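Side-chain contacts in hypothetical protein PH0495 (Pyrococcus horikoshii, PDB 1X3L), which phosphorylates D-glycerate to 2-phosphoglycerate with ATP, accepting other nucleotides or pyrophosphate as phosphate donors, and using magnesium as its cofactor: residues Val31-Asp35 with Asp36-Val40; Ser159-Ile163 with His164-Thr168; Glu231-Pro234 with Glu235-Leu239; Gly305-Val308 with Gln309-Glu313; Ile394-Glu397 with Lys398-Glu402. All coordinates share one frame; numbering follows the deposited sequence. Where two conformers were deposited one is given.

How the contacts relate
All five contacts are local, each formed within one continuous piece of chain, and they follow one another from contact 1 to 5. Contact 1 is the hairpin of strands 31-33 and 37-40, in a small antiparallel sheet extended by strand 43-46. Contacts 2 and 3 begin helices 163-171 and 235-246, both of which touch helix 146-158; their centres lie about 17 Å apart. Contact 4, within helix 297-314, and contact 5, at the start of helix 396-401, have centres about 22 Å apart, whereas those of contacts 3 and 4 are about 59 Å apart, on opposite sides of the chain's centre. They thus set a hairpin, three helix starts and a helix interior across the kinase.

Contact 1: residues Val31-Asp35 with Asp36-Val40; sequences VKVSD and DKIIV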
loop_
_atom_site.group_PDB
_atom_site.type_symbol
_atom_site.label_atom_id
_atom_site.label_comp_id
_atom_site.label_asym_id
_atom_site.label_seq_id
_atom_site.Cartn_x
_atom_site.Cartn_y
_atom_site.Cartn_z
ATOM N N VAL A 31 -13.787 4.860 10.379
ATOM C CA VAL A 31 -15.033 4.313 10.898
ATOM C C VAL A 31 -15.435 4.878 12.253
ATOM O O VAL A 31 -14.753 4.656 13.254
ATOM C CB VAL A 31 -14.936 2.771 11.036
ATOM C CG1 VAL A 31 -16.297 2.192 11.375
ATOM C CG2 VAL A 31 -14.389 2.162 9.752
ATOM N N LYS A 32 -16.548 5.606 12.272
ATOM C CA LYS A 32 -17.076 6.187 13.501
ATOM C C LYS A 32 -18.385 5.466 13.812
ATOM O O LYS A 32 -19.140 5.122 12.902
ATOM C CB LYS A 32 -17.338 7.682 13.316
ATOM C CG LYS A 32 -16.133 8.469 12.824
ATOM C CD LYS A 32 -14.946 8.349 13.773
ATOM C CE LYS A 32 -13.748 9.117 13.236
ATOM N NZ LYS A 32 -12.549 8.980 14.103
ATOM N N VAL A 33 -18.655 5.226 15.089
ATOM C CA VAL A 33 -19.881 4.534 15.465
ATOM C C VAL A 33 -20.731 5.365 16.414
ATOM O O VAL A 33 -20.223 5.937 17.379
ATOM C CB VAL A 33 -19.578 3.161 16.095
ATOM C CG1 VAL A 33 -20.868 2.532 16.603
ATOM C CG2 VAL A 33 -18.916 2.253 15.072
ATOM N N SER A 34 -22.027 5.429 16.122
ATOM C CA SER A 34 -22.972 6.163 16.954
ATOM C C SER A 34 -23.554 5.219 17.997
ATOM O O SER A 34 -22.844 4.746 18.884
ATOM C CB SER A 34 -24.109 6.759 16.116
ATOM O OG SER A 34 -23.650 7.828 15.308
ATOM N N ASP A 35 -24.847 4.941 17.886
ATOM C CA ASP A 35 -25.499 4.036 18.817
ATOM C C ASP A 35 -26.149 2.974 17.950
ATOM O O ASP A 35 -26.320 1.824 18.362
ATOM C CB ASP A 35 -26.557 4.731 19.678
ATOM C CG ASP A 35 -27.207 3.788 20.680
ATOM O OD1 ASP A 35 -27.931 2.862 20.251
ATOM O OD2 ASP A 35 -26.987 3.973 21.897
ATOM N N ASP A 36 -26.500 3.369 16.734
ATOM C CA ASP A 36 -27.140 2.461 15.799
ATOM C C ASP A 36 -26.619 2.734 14.393
ATOM O O ASP A 36 -26.968 2.035 13.443
ATOM C CB ASP A 36 -28.656 2.664 15.845
ATOM C CG ASP A 36 -29.418 1.529 15.195
ATOM O OD1 ASP A 36 -30.661 1.625 15.091
ATOM O OD2 ASP A 36 -28.771 0.536 14.793
ATOM N N LYS A 37 -25.771 3.751 14.270
ATOM C CA LYS A 37 -25.226 4.127 12.975
ATOM C C LYS A 37 -23.713 3.947 12.880
ATOM O O LYS A 37 -22.986 4.144 13.857
ATOM C CB LYS A 37 -25.576 5.586 12.670
ATOM C CG LYS A 37 -27.047 5.940 12.862
ATOM C CD LYS A 37 -27.952 5.195 11.886
ATOM C CE LYS A 37 -29.422 5.536 12.127
ATOM N NZ LYS A 37 -30.332 4.870 11.149
ATOM N N ILE A 38 -23.254 3.566 11.693
ATOM C CA ILE A 38 -21.833 3.392 11.417
ATOM C C ILE A 38 -21.513 4.402 10.322
ATOM O O ILE A 38 -22.110 4.362 9.252
ATOM C CB ILE A 38 -21.520 1.974 10.900
ATOM C CG1 ILE A 38 -21.831 0.946 11.991
ATOM C CG2 ILE A 38 -20.054 1.879 10.493
ATOM C CD1 ILE A 38 -21.574 -0.488 11.577
ATOM N N ILE A 39 -20.588 5.315 10.591
ATOM C CA ILE A 39 -20.237 6.334 9.608
ATOM C C ILE A 39 -18.816 6.147 9.083
ATOM O O ILE A 39 -17.834 6.364 9.800
ATOM C CB ILE A 39 -20.393 7.748 10.209
ATOM C CG1 ILE A 39 -21.771 7.873 10.870
ATOM C CG2 ILE A 39 -20.258 8.800 9.113
ATOM C CD1 ILE A 39 -22.013 9.205 11.558
ATOM N N VAL A 40 -18.722 5.745 7.818
ATOM C CA VAL A 40 -17.441 5.496 7.171
ATOM C C VAL A 40 -17.085 6.612 6.198
ATOM O O VAL A 40 -17.706 6.758 5.141
ATOM C CB VAL A 40 -17.468 4.154 6.416
ATOM C CG1 VAL A 40 -16.079 3.811 5.908
ATOM C CG2 VAL A 40 -17.985 3.066 7.330
#
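Lys32 and Ile39 form the antiparallel hydrogen-bonded pair, joined twice through their backbones: Lys32 N donates to Ile39 O at 2.9 Å and Ile39 N returns to Lys32 O at 2.7 Å. Nearer the turn, Ser34 N gives a straight bond to Lys37 O, 2.8 Å long with an angle of 179° at the hydrogen. Between these bonds run two CA-H...O contacts, from Ile38 CA to Lys32 O and from Val33 CA to Lys37 O. The arrangement is a beta hairpin, strands 31-33 and 37-40 being connected through a tight turn at Asp35 and Asp36, with strand 43-46 added on the far side of strand 37-40.

Apolar contacts gather on the face that carries Val31, Val33, Ile38 and Val40. The side chains of Val31 and Ile38 leave the sheet abreast, with Val31 CG1 3.9 Å from Ile38 CG2. The other branch of Val31, CG2, is turned to Val40 CG2 at 4.4 Å, and Val33 CG2 stands equally far from Ile38 CG1. Helix 60-70 meets this face at Val31 and Val33, and strand 188-194 meets it at Val31 and Val40.

On the other face, Lys32 CB and Ile39 CB stand 4.4 Å apart. The lysine chain bends at chi2 (-59°) and leads its NZ to the carbonyl oxygen of Leu28. Beside the turn, Ser34 CB rests 3.9 Å from Lys37 CB.

Contact 2: residues Ser159-Ile163 with His164-Thr168; sequences SGAKI and HEINT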
loop_
_atom_site.group_PDB
_atom_site.type_symbol
_atom_site.label_atom_id
_atom_site.label_comp_id
_atom_site.label_asym_id
_atom_site.label_seq_id
_atom_site.Cartn_x
_atom_site.Cartn_y
_atom_site.Cartn_z
ATOM N N SER A 159 6.890 -17.383 -19.306
ATOM C CA SER A 159 6.772 -16.907 -20.680
ATOM C C SER A 159 6.747 -15.387 -20.774
ATOM O O SER A 159 6.478 -14.827 -21.838
ATOM C CB SER A 159 5.506 -17.478 -21.321
ATOM O OG SER A 159 4.354 -17.028 -20.631
ATOM N N GLY A 160 7.034 -14.723 -19.659
ATOM C CA GLY A 160 7.035 -13.273 -19.651
ATOM C C GLY A 160 5.680 -12.704 -20.014
ATOM O O GLY A 160 5.417 -12.387 -21.175
ATOM N N ALA A 161 4.813 -12.577 -19.017
ATOM C CA ALA A 161 3.476 -12.043 -19.237
ATOM C C ALA A 161 3.280 -10.768 -18.430
ATOM O O ALA A 161 3.748 -10.668 -17.295
ATOM C CB ALA A 161 2.438 -13.077 -18.840
ATOM N N LYS A 162 2.592 -9.793 -19.016
ATOM C CA LYS A 162 2.344 -8.537 -18.323
ATOM C C LYS A 162 1.542 -8.819 -17.055
ATOM O O LYS A 162 0.686 -9.704 -17.036
ATOM C CB LYS A 162 1.597 -7.564 -19.241
ATOM C CG LYS A 162 2.392 -7.171 -20.484
ATOM C CD LYS A 162 1.720 -6.044 -21.258
ATOM C CE LYS A 162 2.512 -5.674 -22.509
ATOM N NZ LYS A 162 1.930 -4.501 -23.233
ATOM N N ILE A 163 1.827 -8.069 -15.996
ATOM C CA ILE A 163 1.162 -8.259 -14.710
ATOM C C ILE A 163 -0.369 -8.191 -14.722
ATOM O O ILE A 163 -1.031 -8.928 -13.988
ATOM C CB ILE A 163 1.707 -7.257 -13.663
ATOM C CG1 ILE A 163 0.886 -7.345 -12.370
ATOM C CG2 ILE A 163 1.698 -5.853 -14.240
ATOM C CD1 ILE A 163 1.368 -6.412 -11.280
ATOM N N HIS A 164 -0.941 -7.320 -15.544
ATOM C CA HIS A 164 -2.394 -7.210 -15.583
ATOM C C HIS A 164 -3.018 -8.375 -16.353
ATOM O O HIS A 164 -4.177 -8.728 -16.126
ATOM C CB HIS A 164 -2.817 -5.871 -16.198
ATOM C CG HIS A 164 -2.547 -5.760 -17.665
ATOM N ND1 HIS A 164 -3.318 -6.395 -18.615
ATOM C CD2 HIS A 164 -1.598 -5.074 -18.348
ATOM C CE1 HIS A 164 -2.858 -6.103 -19.819
ATOM N NE2 HIS A 164 -1.815 -5.303 -19.685
ATOM N N GLU A 165 -2.243 -8.969 -17.259
ATOM C CA GLU A 165 -2.719 -10.104 -18.046
ATOM C C GLU A 165 -2.721 -11.344 -17.163
ATOM O O GLU A 165 -3.513 -12.261 -17.368
ATOM C CB GLU A 165 -1.815 -10.343 -19.261
ATOM C CG GLU A 165 -1.777 -9.191 -20.248
ATOM C CD GLU A 165 -0.890 -9.473 -21.448
ATOM O OE1 GLU A 165 0.302 -9.779 -21.250
ATOM O OE2 GLU A 165 -1.386 -9.387 -22.591
ATOM N N ILE A 166 -1.821 -11.360 -16.186
ATOM C CA ILE A 166 -1.708 -12.472 -15.254
ATOM C C ILE A 166 -2.847 -12.384 -14.252
ATOM O O ILE A 166 -3.371 -13.403 -13.802
ATOM C CB ILE A 166 -0.354 -12.431 -14.506
ATOM C CG1 ILE A 166 0.781 -12.735 -15.488
ATOM C CG2 ILE A 166 -0.354 -13.421 -13.347
ATOM C CD1 ILE A 166 2.168 -12.674 -14.877
ATOM N N ASN A 167 -3.223 -11.154 -13.910
ATOM C CA ASN A 167 -4.316 -10.905 -12.978
ATOM C C ASN A 167 -5.628 -11.308 -13.640
ATOM O O ASN A 167 -6.545 -11.789 -12.982
ATOM C CB ASN A 167 -4.379 -9.421 -12.611
ATOM C CG ASN A 167 -3.156 -8.954 -11.849
ATOM O OD1 ASN A 167 -2.241 -9.737 -11.585
ATOM N ND2 ASN A 167 -3.130 -7.673 -11.494
ATOM N N THR A 168 -5.712 -11.095 -14.948
ATOM C CA THR A 168 -6.909 -11.443 -15.704
ATOM C C THR A 168 -7.137 -12.947 -15.664
ATOM O O THR A 168 -8.254 -13.413 -15.426
ATOM C CB THR A 168 -6.787 -11.001 -17.167
ATOM O OG1 THR A 168 -6.796 -9.570 -17.228
ATOM C CG2 THR A 168 -7.939 -11.555 -17.997
#
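Glu165 OE1 is held by two groups, the backbone N of Lys162 at 3.2 Å and the hydroxyl of Tyr227, and the Lys162 N-H comes in on its anti lone pair. This is one half of a capping box: Lys162 is the N-cap of helix 163-171 and Glu165 its N3 residue. With CD anti to CA (chi2 -179°), the glutamate reaches back across the aliphatic part of Lys162, OE1 lying 3.3 Å from Lys162 CB. An alanine in place of Glu165 would probably leave Lys162 N without this acceptor and Tyr227 without its carboxylate mate, so that the helix start would be less firmly fixed.

A hydrophobic staple accompanies the cap, with Ala161 CB against Ile166 CG1 at 3.8 Å; Ile166 also meets helix 146-158. In the backbone, Lys162 O accepts from Ile166 N at 3.1 Å and weakly from Glu165 N. On another side His164 and Lys162 run alongside each other, His164 NE2 being 3.9 Å from Lys162 CD. Arg170 NH2 donates to Asn167 OD1. One turn on from His164, Thr168 OG1, at 3.0 Å, and Thr168 N reach His164 O from opposite faces of its carbonyl plane.

Contact 3: residues Glu231-Pro234 with Glu235-Leu239; sequences EKVP and ESVRL. With EDO (1,2-ethanediol), chain F.
Arg238 folds back to the loop ahead of its own helix and bonds through NH1 to Val233 O at 2.7 Å. A bend at chi3 (-59°) turns the guanidinium this way; Val233 O sits near the edge, 24° out of the plane, and NH1 also donates to Trp230 O. Pro234 O lies over one face. Over the opposite face comes Glu231 OE2, 3.9 Å from NE, a long salt bridge of charge alone, since no N-H points at the oxygen. The other Glu231 oxygen, OE1, takes a weak bond from an ethanediol, probably from the crystallisation liquor, which also bonds Lys221.

A chi1 of -60° sets Val233 CG2 between N and C, facing Arg238, 3.6 Å from its NH1 and 3.9 Å from its CG. Replacing Arg238 by an alanine would probably leave the Val233 and Trp230 carbonyls without this donor and Glu231 without its counter-charge.

Pro234 CG presses on Val237 CG2 at 3.4 Å, tighter than ordinary carbon contact. Pro234 O accepts from Val237 N at 3.1 Å and, weakly, from Arg238 N. The whole is a helix N-terminus: Pro234 is the N-cap of helix 235-246, and an arginine at N4 ties down the preceding loop.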
loop_
_atom_site.group_PDB
_atom_site.type_symbol
_atom_site.label_atom_id
_atom_site.label_comp_id
_atom_site.label_asym_id
_atom_site.label_seq_id
_atom_site.Cartn_x
_atom_site.Cartn_y
_atom_site.Cartn_z
ATOM N N GLU A 231 -2.090 -24.707 -24.044
ATOM C CA GLU A 231 -2.043 -26.165 -24.046
ATOM C C GLU A 231 -1.128 -26.676 -22.937
ATOM O O GLU A 231 -1.174 -27.851 -22.574
ATOM C CB GLU A 231 -1.542 -26.682 -25.399
ATOM C CG GLU A 231 -2.430 -26.329 -26.586
ATOM C CD GLU A 231 -3.783 -27.022 -26.543
ATOM O OE1 GLU A 231 -4.619 -26.751 -27.433
ATOM O OE2 GLU A 231 -4.012 -27.838 -25.626
ATOM N N LYS A 232 -0.303 -25.786 -22.395
ATOM C CA LYS A 232 0.625 -26.166 -21.337
ATOM C C LYS A 232 0.007 -26.147 -19.943
ATOM O O LYS A 232 0.451 -26.876 -19.056
ATOM C CB LYS A 232 1.860 -25.261 -21.370
ATOM C CG LYS A 232 2.708 -25.405 -22.631
ATOM C CD LYS A 232 3.972 -24.552 -22.540
ATOM C CE LYS A 232 4.886 -24.751 -23.743
ATOM N NZ LYS A 232 4.275 -24.275 -25.017
ATOM N N VAL A 233 -1.014 -25.319 -19.744
ATOM C CA VAL A 233 -1.671 -25.240 -18.441
ATOM C C VAL A 233 -2.456 -26.524 -18.197
ATOM O O VAL A 233 -2.842 -27.207 -19.142
ATOM C CB VAL A 233 -2.652 -24.051 -18.371
ATOM C CG1 VAL A 233 -1.906 -22.752 -18.615
ATOM C CG2 VAL A 233 -3.767 -24.231 -19.392
ATOM N N PRO A 234 -2.703 -26.870 -16.924
ATOM C CA PRO A 234 -3.456 -28.093 -16.637
ATOM C C PRO A 234 -4.814 -28.119 -17.337
ATOM O O PRO A 234 -5.382 -27.073 -17.663
ATOM C CB PRO A 234 -3.575 -28.080 -15.112
ATOM C CG PRO A 234 -3.503 -26.623 -14.773
ATOM C CD PRO A 234 -2.411 -26.133 -15.684
ATOM N N GLU A 235 -5.323 -29.324 -17.563
ATOM C CA GLU A 235 -6.603 -29.513 -18.232
ATOM C C GLU A 235 -7.729 -28.816 -17.472
ATOM O O GLU A 235 -8.634 -28.246 -18.077
ATOM C CB GLU A 235 -6.908 -31.011 -18.350
ATOM C CG GLU A 235 -7.859 -31.382 -19.480
ATOM C CD GLU A 235 -8.306 -32.833 -19.408
ATOM O OE1 GLU A 235 -7.449 -33.714 -19.164
ATOM O OE2 GLU A 235 -9.515 -33.094 -19.602
ATOM N N SER A 236 -7.662 -28.862 -16.145
ATOM C CA SER A 236 -8.680 -28.249 -15.299
ATOM C C SER A 236 -8.822 -26.752 -15.553
ATOM O O SER A 236 -9.915 -26.199 -15.422
ATOM C CB SER A 236 -8.355 -28.486 -13.822
ATOM O OG SER A 236 -7.176 -27.796 -13.442
ATOM N N VAL A 237 -7.720 -26.096 -15.905
ATOM C CA VAL A 237 -7.762 -24.664 -16.176
ATOM C C VAL A 237 -8.458 -24.412 -17.510
ATOM O O VAL A 237 -9.337 -23.552 -17.601
ATOM C CB VAL A 237 -6.344 -24.044 -16.199
ATOM C CG1 VAL A 237 -6.404 -22.602 -16.691
ATOM C CG2 VAL A 237 -5.749 -24.077 -14.802
ATOM N N ARG A 238 -8.078 -25.159 -18.543
ATOM C CA ARG A 238 -8.719 -24.988 -19.839
ATOM C C ARG A 238 -10.205 -25.304 -19.722
ATOM O O ARG A 238 -11.046 -24.600 -20.285
ATOM C CB ARG A 238 -8.099 -25.908 -20.895
ATOM C CG ARG A 238 -6.850 -25.361 -21.568
ATOM C CD ARG A 238 -6.519 -26.173 -22.816
ATOM N NE ARG A 238 -6.304 -27.584 -22.500
ATOM C CZ ARG A 238 -5.267 -28.043 -21.808
ATOM N NH1 ARG A 238 -4.340 -27.205 -21.358
ATOM N NH2 ARG A 238 -5.164 -29.341 -21.551
ATOM N N LEU A 239 -10.528 -26.357 -18.978
ATOM C CA LEU A 239 -11.922 -26.759 -18.820
ATOM C C LEU A 239 -12.770 -25.700 -18.125
ATOM O O LEU A 239 -13.881 -25.408 -18.559
ATOM C CB LEU A 239 -12.022 -28.080 -18.050
ATOM C CG LEU A 239 -13.449 -28.608 -17.851
ATOM C CD1 LEU A 239 -14.094 -28.870 -19.209
ATOM C CD2 LEU A 239 -13.416 -29.888 -17.019
HETATM C C1 EDO F . -8.411 -24.099 -28.727
HETATM O O1 EDO F . -9.391 -23.060 -28.863
HETATM C C2 EDO F . -8.950 -25.211 -27.830
HETATM O O2 EDO F . -7.977 -26.253 -27.698
#

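Contact 4: residues Gly305-Val308 with Gln309-Glu313; sequences GSIV and QEIAE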
loop_
_atom_site.group_PDB
_atom_site.type_symbol
_atom_site.label_atom_id
_atom_site.label_comp_id
_atom_site.label_asym_id
_atom_site.label_seq_id
_atom_site.Cartn_x
_atom_site.Cartn_y
_atom_site.Cartn_z
ATOM N N GLY A 305 15.219 19.436 -4.988
ATOM C CA GLY A 305 16.189 20.420 -4.545
ATOM C C GLY A 305 16.128 21.691 -5.385
ATOM O O GLY A 305 16.298 22.787 -4.854
ATOM N N SER A 306 15.876 21.554 -6.688
ATOM C CA SER A 306 15.806 22.724 -7.573
ATOM C C SER A 306 14.599 23.600 -7.242
ATOM O O SER A 306 14.660 24.823 -7.369
ATOM C CB SER A 306 15.735 22.304 -9.048
ATOM O OG SER A 306 14.485 21.720 -9.369
ATOM N N ILE A 307 13.500 22.977 -6.827
ATOM C CA ILE A 307 12.311 23.738 -6.467
ATOM C C ILE A 307 12.570 24.452 -5.136
ATOM O O ILE A 307 12.176 25.603 -4.952
ATOM C CB ILE A 307 11.073 22.823 -6.353
ATOM C CG1 ILE A 307 10.729 22.248 -7.734
ATOM C CG2 ILE A 307 9.889 23.609 -5.787
ATOM C CD1 ILE A 307 9.597 21.240 -7.712
ATOM N N VAL A 308 13.241 23.767 -4.214
ATOM C CA VAL A 308 13.567 24.365 -2.925
ATOM C C VAL A 308 14.455 25.585 -3.147
ATOM O O VAL A 308 14.309 26.588 -2.458
ATOM C CB VAL A 308 14.286 23.370 -2.000
ATOM C CG1 VAL A 308 14.898 24.104 -0.809
ATOM C CG2 VAL A 308 13.300 22.337 -1.509
ATOM N N GLN A 309 15.370 25.494 -4.112
ATOM C CA GLN A 309 16.260 26.607 -4.438
ATOM C C GLN A 309 15.468 27.834 -4.892
ATOM O O GLN A 309 15.707 28.950 -4.433
ATOM C CB GLN A 309 17.210 26.241 -5.578
ATOM C CG GLN A 309 18.409 25.414 -5.216
ATOM C CD GLN A 309 19.350 25.257 -6.402
ATOM O OE1 GLN A 309 19.006 24.629 -7.408
ATOM N NE2 GLN A 309 20.537 25.842 -6.295
ATOM N N GLU A 310 14.543 27.611 -5.818
ATOM C CA GLU A 310 13.718 28.678 -6.374
ATOM C C GLU A 310 12.907 29.372 -5.277
ATOM O O GLU A 310 12.813 30.597 -5.242
ATOM C CB GLU A 310 12.785 28.095 -7.440
ATOM C CG GLU A 310 12.169 29.108 -8.394
ATOM C CD GLU A 310 13.188 29.740 -9.339
ATOM O OE1 GLU A 310 14.284 29.163 -9.536
ATOM O OE2 GLU A 310 12.882 30.817 -9.898
ATOM N N ILE A 311 12.329 28.577 -4.384
ATOM C CA ILE A 311 11.524 29.097 -3.281
ATOM C C ILE A 311 12.353 29.978 -2.339
ATOM O O ILE A 311 11.951 31.091 -2.000
ATOM C CB ILE A 311 10.882 27.925 -2.474
ATOM C CG1 ILE A 311 9.812 27.236 -3.333
ATOM C CG2 ILE A 311 10.282 28.436 -1.152
ATOM C CD1 ILE A 311 9.173 26.033 -2.677
ATOM N N ALA A 312 13.513 29.481 -1.925
ATOM C CA ALA A 312 14.372 30.231 -1.016
ATOM C C ALA A 312 15.008 31.443 -1.690
ATOM O O ALA A 312 15.291 32.454 -1.044
ATOM C CB ALA A 312 15.462 29.319 -0.461
ATOM N N GLU A 313 15.213 31.345 -2.998
ATOM C CA GLU A 313 15.853 32.416 -3.744
ATOM C C GLU A 313 14.916 33.508 -4.260
ATOM O O GLU A 313 15.250 34.689 -4.182
ATOM C CB GLU A 313 16.628 31.819 -4.923
ATOM C CG GLU A 313 17.532 32.794 -5.661
ATOM C CD GLU A 313 18.736 33.207 -4.833
ATOM O OE1 GLU A 313 19.424 32.308 -4.298
ATOM O OE2 GLU A 313 18.997 34.425 -4.720
#
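From Gly305 to Ala312 the chain follows regular alpha-helical i to i+4 bonding, with Gln309 N on Gly305 O, Glu310 N on Ser306 O, Ile311 N on Ile307 O and Ala312 N on Val308 O, all between 3.0 and 3.2 Å. Ile307 and Ile311, one turn apart, make the apolar side-chain contact. Their chains run at a slant to each other, and the CD1 tip of Ile311 reaches the CG2 branch of Ile307 at 4.0 Å. Ile307 has CG2 anti to its own nitrogen and beside its carbonyl carbon, which sends that methyl up the helix in the direction of Ile311. Ile311 lays its CG1 over the carbonyl of the earlier residue, 3.3 Å from Ile307 O. Both isoleucines face strand 322-328 through Leu324.

Gln309 lies against the preceding turn in a similar way. Its CG is 3.4 Å from Gly305 O, and the amide OE1 swings back to stand 3.7 Å from Ser306 CA, while taking a hydrogen bond from Lys354 NZ. Glu310 keeps its CB near the backbone, 3.6 Å from Ile307 O; its carboxylate turns away to a salt bridge with Arg316. On the buried side, Ala312 CB rests 3.6 Å from Val308 O, and Val308 packs on Ala431 and Val433 of strand 427-435.

The chemistry is therefore divided: methyl and methylene groups of Ile307, Val308 and Ile311 meet the sheet, while the polar ends of Gln309 and Glu310 are taken up by basic residues elsewhere in the chain.

Contact 5: residues Ile394-Glu397 with Lys398-Glu402; sequences IDVE and KVLKE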
loop_
_atom_site.group_PDB
_atom_site.type_symbol
_atom_site.label_atom_id
_atom_site.label_comp_id
_atom_site.label_asym_id
_atom_site.label_seq_id
_atom_site.Cartn_x
_atom_site.Cartn_y
_atom_site.Cartn_z
ATOM N N ILE A 394 34.057 14.112 2.062
ATOM C CA ILE A 394 33.198 13.203 1.309
ATOM C C ILE A 394 32.795 13.795 -0.034
ATOM O O ILE A 394 32.293 14.917 -0.108
ATOM C CB ILE A 394 31.914 12.849 2.101
ATOM C CG1 ILE A 394 32.281 12.034 3.345
ATOM C CG2 ILE A 394 30.953 12.071 1.220
ATOM C CD1 ILE A 394 31.098 11.654 4.211
ATOM N N ASP A 395 33.034 13.039 -1.099
ATOM C CA ASP A 395 32.670 13.483 -2.436
ATOM C C ASP A 395 31.284 12.918 -2.722
ATOM O O ASP A 395 31.132 11.746 -3.071
ATOM C CB ASP A 395 33.689 12.980 -3.457
ATOM C CG ASP A 395 33.310 13.328 -4.879
ATOM O OD1 ASP A 395 32.684 14.387 -5.096
ATOM O OD2 ASP A 395 33.650 12.546 -5.784
ATOM N N VAL A 396 30.272 13.763 -2.556
ATOM C CA VAL A 396 28.886 13.359 -2.751
ATOM C C VAL A 396 28.593 12.718 -4.106
ATOM O O VAL A 396 27.962 11.661 -4.167
ATOM C CB VAL A 396 27.936 14.561 -2.528
ATOM C CG1 VAL A 396 26.488 14.143 -2.743
ATOM C CG2 VAL A 396 28.118 15.093 -1.119
ATOM N N GLU A 397 29.044 13.349 -5.188
ATOM C CA GLU A 397 28.807 12.809 -6.526
ATOM C C GLU A 397 29.368 11.395 -6.647
ATOM O O GLU A 397 28.734 10.515 -7.222
ATOM C CB GLU A 397 29.449 13.706 -7.596
ATOM C CG GLU A 397 28.788 15.071 -7.787
ATOM C CD GLU A 397 28.809 15.931 -6.532
ATOM O OE1 GLU A 397 29.875 16.025 -5.881
ATOM O OE2 GLU A 397 27.757 16.525 -6.206
ATOM N N LYS A 398 30.560 11.181 -6.100
ATOM C CA LYS A 398 31.194 9.867 -6.151
ATOM C C LYS A 398 30.403 8.857 -5.329
ATOM O O LYS A 398 30.225 7.714 -5.744
ATOM C CB LYS A 398 32.629 9.942 -5.625
ATOM C CG LYS A 398 33.405 8.635 -5.745
ATOM C CD LYS A 398 34.797 8.735 -5.112
ATOM C CE LYS A 398 34.720 8.933 -3.595
ATOM N NZ LYS A 398 36.071 9.028 -2.969
ATOM N N VAL A 399 29.933 9.281 -4.159
ATOM C CA VAL A 399 29.160 8.398 -3.287
ATOM C C VAL A 399 27.889 7.940 -3.991
ATOM O O VAL A 399 27.517 6.769 -3.921
ATOM C CB VAL A 399 28.775 9.103 -1.963
ATOM C CG1 VAL A 399 27.921 8.168 -1.107
ATOM C CG2 VAL A 399 30.029 9.505 -1.201
ATOM N N LEU A 400 27.222 8.867 -4.672
ATOM C CA LEU A 400 25.995 8.536 -5.390
ATOM C C LEU A 400 26.295 7.615 -6.571
ATOM O O LEU A 400 25.543 6.686 -6.849
ATOM C CB LEU A 400 25.300 9.820 -5.867
ATOM C CG LEU A 400 24.593 10.605 -4.751
ATOM C CD1 LEU A 400 24.205 11.994 -5.234
ATOM C CD2 LEU A 400 23.356 9.824 -4.293
ATOM N N LYS A 401 27.405 7.871 -7.256
ATOM C CA LYS A 401 27.804 7.048 -8.395
ATOM C C LYS A 401 28.018 5.609 -7.924
ATOM O O LYS A 401 27.631 4.659 -8.596
ATOM C CB LYS A 401 29.093 7.601 -9.007
ATOM C CG LYS A 401 29.664 6.783 -10.161
ATOM C CD LYS A 401 30.996 7.373 -10.623
ATOM C CE LYS A 401 31.639 6.542 -11.728
ATOM N NZ LYS A 401 32.970 7.093 -12.121
ATOM N N GLU A 402 28.627 5.466 -6.752
ATOM C CA GLU A 402 28.891 4.153 -6.172
ATOM C C GLU A 402 27.682 3.587 -5.436
ATOM O O GLU A 402 27.727 2.462 -4.938
ATOM C CB GLU A 402 30.065 4.247 -5.198
ATOM C CG GLU A 402 31.417 4.400 -5.863
ATOM C CD GLU A 402 32.493 4.827 -4.887
ATOM O OE1 GLU A 402 32.465 4.361 -3.728
ATOM O OE2 GLU A 402 33.373 5.621 -5.279
HETATM O O HOH W 1 34.225 10.486 -0.830
#
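Ile394, just ahead of helix 396-401, turns its CG2 methyl to Val399 CG2 at 3.6 Å. This pairing of the residue before the N-cap with the fourth of the helix is a hydrophobic staple. Leu389 of helix 385-391 packs on Ile394, and Ala408 of helix 405-411 on Val399.

Asp395 is the N-cap. Its carbonyl oxygen receives Val399 N at 2.9 Å, and the CG2 branch of Val399 also lies close to that oxygen. The side chain, with CG anti to the backbone nitrogen (chi1 176°), crosses that of Lys398 at about a right angle; a weak capping bond from Lys398 N to OD2 is indicated, though the position of this oxygen is doubtful. A water accepts from Asp395 N at 2.8 Å and, weakly, from Lys398 NZ, whose chain bends at chi3 (66°) to bring the ammonium back to it.

One turn apart, Val396 and Leu400 extend in the same direction, with Val396 CG1 4.0 Å from Leu400 CD1. In the backbone, Val396 O accepts from Leu400 N at 2.9 Å, and both side chains touch helix 343-351.

Glu397 O closes the next turn with Lys401 N at 3.0 Å, and Lys401 CB stands 3.4 Å from the same oxygen. Apolar contacts thus fix the helix start against its neighbours, while a carboxylate at the N-cap is likely to suit the positive end of the helix dipole.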